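Local coordinates for exosome complex component Rrp42 (PDB 3M7N), which probably serves as a non-catalytic component of the archaeal exosome, an RNA-degrading complex, and helps to shape the active site of Rrp41, at residues H[239-242]-H[243-246]. Numbering follows the deposited sequence.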
ATOM      1  N   ASP H 239      15.990  12.656 -37.200  1.00 29.75           N
ATOM      2  CA  ASP H 239      15.621  13.317 -38.465  1.00 33.18           C
ATOM      3  C   ASP H 239      15.112  12.332 -39.510  1.00 29.74           C
ATOM      4  O   ASP H 239      14.077  12.552 -40.143  1.00 27.66           O
ATOM      5  CB  ASP H 239      16.799  14.115 -39.030  1.00 33.04           C
ATOM      6  CG  ASP H 239      17.124  15.330 -38.175  1.00 36.05           C
ATOM      7  OD1 ASP H 239      16.163  15.907 -37.628  1.00 33.78           O
ATOM      8  OD2 ASP H 239      18.321  15.677 -38.021  1.00 31.15           O
ATOM      9  N   GLU H 240      15.852  11.244 -39.672  1.00 32.05           N
ATOM     10  CA  GLU H 240      15.477  10.216 -40.600  1.00 31.10           C
ATOM     11  C   GLU H 240      14.132   9.611 -40.188  1.00 32.55           C
ATOM     12  O   GLU H 240      13.244   9.429 -41.028  1.00 29.92           O
ATOM     13  CB  GLU H 240      16.571   9.157 -40.663  1.00 33.36           C
ATOM     14  CG  GLU H 240      16.279   8.033 -41.647  1.00 39.66           C
ATOM     15  CD  GLU H 240      17.243   6.868 -41.496  1.00 42.78           C
ATOM     16  OE1 GLU H 240      16.933   5.758 -41.999  1.00 38.32           O
ATOM     17  OE2 GLU H 240      18.306   7.075 -40.865  1.00 40.97           O
ATOM     18  N   LEU H 241      13.971   9.340 -38.892  1.00 31.00           N
ATOM     19  CA  LEU H 241      12.753   8.706 -38.382  1.00 29.61           C
ATOM     20  C   LEU H 241      11.550   9.641 -38.425  1.00 27.56           C
ATOM     21  O   LEU H 241      10.420   9.205 -38.563  1.00 28.72           O
ATOM     22  CB  LEU H 241      12.958   8.191 -36.950  1.00 34.47           C
ATOM     23  CG  LEU H 241      11.857   7.295 -36.370  1.00 33.64           C
ATOM     24  CD1 LEU H 241      11.515   6.149 -37.339  1.00 25.52           C
ATOM     25  CD2 LEU H 241      12.268   6.743 -35.000  1.00 24.36           C
ATOM     26  N   LEU H 242      11.794  10.933 -38.295  1.00 28.69           N
ATOM     27  CA  LEU H 242      10.729  11.913 -38.454  1.00 27.64           C
ATOM     28  C   LEU H 242      10.035  11.691 -39.802  1.00 30.48           C
ATOM     29  O   LEU H 242       8.792  11.641 -39.878  1.00 28.19           O
ATOM     30  CB  LEU H 242      11.325  13.327 -38.403  1.00 27.69           C
ATOM     31  CG  LEU H 242      10.546  14.541 -37.899  1.00 31.28           C
ATOM     32  CD1 LEU H 242      10.887  15.718 -38.759  1.00 28.54           C
ATOM     33  CD2 LEU H 242       9.037  14.351 -37.845  1.00 25.77           C
ATOM     34  N   ASP H 243      10.847  11.553 -40.863  1.00 29.91           N
ATOM     35  CA  ASP H 243      10.324  11.411 -42.229  1.00 28.93           C
ATOM     36  C   ASP H 243       9.643  10.077 -42.439  1.00 24.92           C
ATOM     37  O   ASP H 243       8.499  10.009 -42.912  1.00 25.99           O
ATOM     38  CB  ASP H 243      11.425  11.641 -43.290  1.00 30.93           C
ATOM     39  CG  ASP H 243      11.909  13.104 -43.323  1.00 34.09           C
ATOM     40  OD1 ASP H 243      11.078  14.021 -43.123  1.00 34.60           O
ATOM     41  OD2 ASP H 243      13.121  13.336 -43.518  1.00 36.18           O
ATOM     42  N   VAL H 244      10.340   9.013 -42.073  1.00 25.99           N
ATOM     43  CA  VAL H 244       9.783   7.675 -42.159  1.00 23.34           C
ATOM     44  C   VAL H 244       8.405   7.613 -41.492  1.00 26.85           C
ATOM     45  O   VAL H 244       7.475   7.018 -42.046  1.00 25.98           O
ATOM     46  CB  VAL H 244      10.763   6.642 -41.546  1.00 31.24           C
ATOM     47  CG1 VAL H 244      10.049   5.334 -41.203  1.00 27.74           C
ATOM     48  CG2 VAL H 244      11.938   6.393 -42.491  1.00 24.62           C
ATOM     49  N   SER H 245       8.268   8.281 -40.337  1.00 25.25           N
ATOM     50  CA  SER H 245       7.048   8.210 -39.525  1.00 24.88           C
ATOM     51  C   SER H 245       5.865   8.935 -40.153  1.00 25.41           C
ATOM     52  O   SER H 245       4.745   8.422 -40.177  1.00 24.13           O
ATOM     53  CB  SER H 245       7.274   8.754 -38.104  1.00 20.90           C
ATOM     54  OG  SER H 245       8.241   7.999 -37.415  1.00 22.65           O
ATOM     55  N   ILE H 246       6.109  10.145 -40.630  1.00 25.72           N
ATOM     56  CA  ILE H 246       5.074  10.883 -41.324  1.00 26.75           C
ATOM     57  C   ILE H 246       4.559  10.014 -42.464  1.00 24.28           C
ATOM     58  O   ILE H 246       3.365   9.853 -42.635  1.00 24.83           O
ATOM     59  CB  ILE H 246       5.606  12.233 -41.871  1.00 30.93           C
ATOM     60  CG1 ILE H 246       6.112  13.116 -40.714  1.00 26.98           C
ATOM     61  CG2 ILE H 246       4.534  12.941 -42.705  1.00 27.24           C
ATOM     62  CD1 ILE H 246       6.736  14.438 -41.159  1.00 24.29           C
TER
HETATM   63  O   HOH W   1      15.023  14.726 -41.922  1.00 37.20           O
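The carbonyl plane of L241 takes a donor on each face: S245 OG reaches L241 O from one side at 2.7 Å, and the amide S245 N comes from the other at 2.9 Å. Both are tilted 31° from that plane, so two donors of one residue grip L241 O, and the buried S245 hydroxyl has an acceptor in the preceding turn. The torsion responsible is chi1 of S245, -62°, which swings OG beside its own backbone N and back over the preceding turn. The D243 carboxylate is held at both oxygens. A water joins D243 OD2 (2.8 Å) to D239 O, the latter bond weak, while OD1 forms a salt bridge with R212 of the neighbouring exonuclease 1 chain. L242 and I246 run side by side in the same direction, CD2 of L242 lying 4.0 Å from CD1 of I246, and both pack on that same arginine. L241 CD1 lies 4.2 Å from V244 CG1; these two side chains turn to Y196 of strand 195-198; the Y196 hydroxyl is hydrogen-bonded to E240 OE1. These are two turns of helix 235-253, with a serine hydroxyl bonded back to the i-4 carbonyl, packed between the four-stranded sheet of the second RNase PH-family domain and the adjoining exosome subunit.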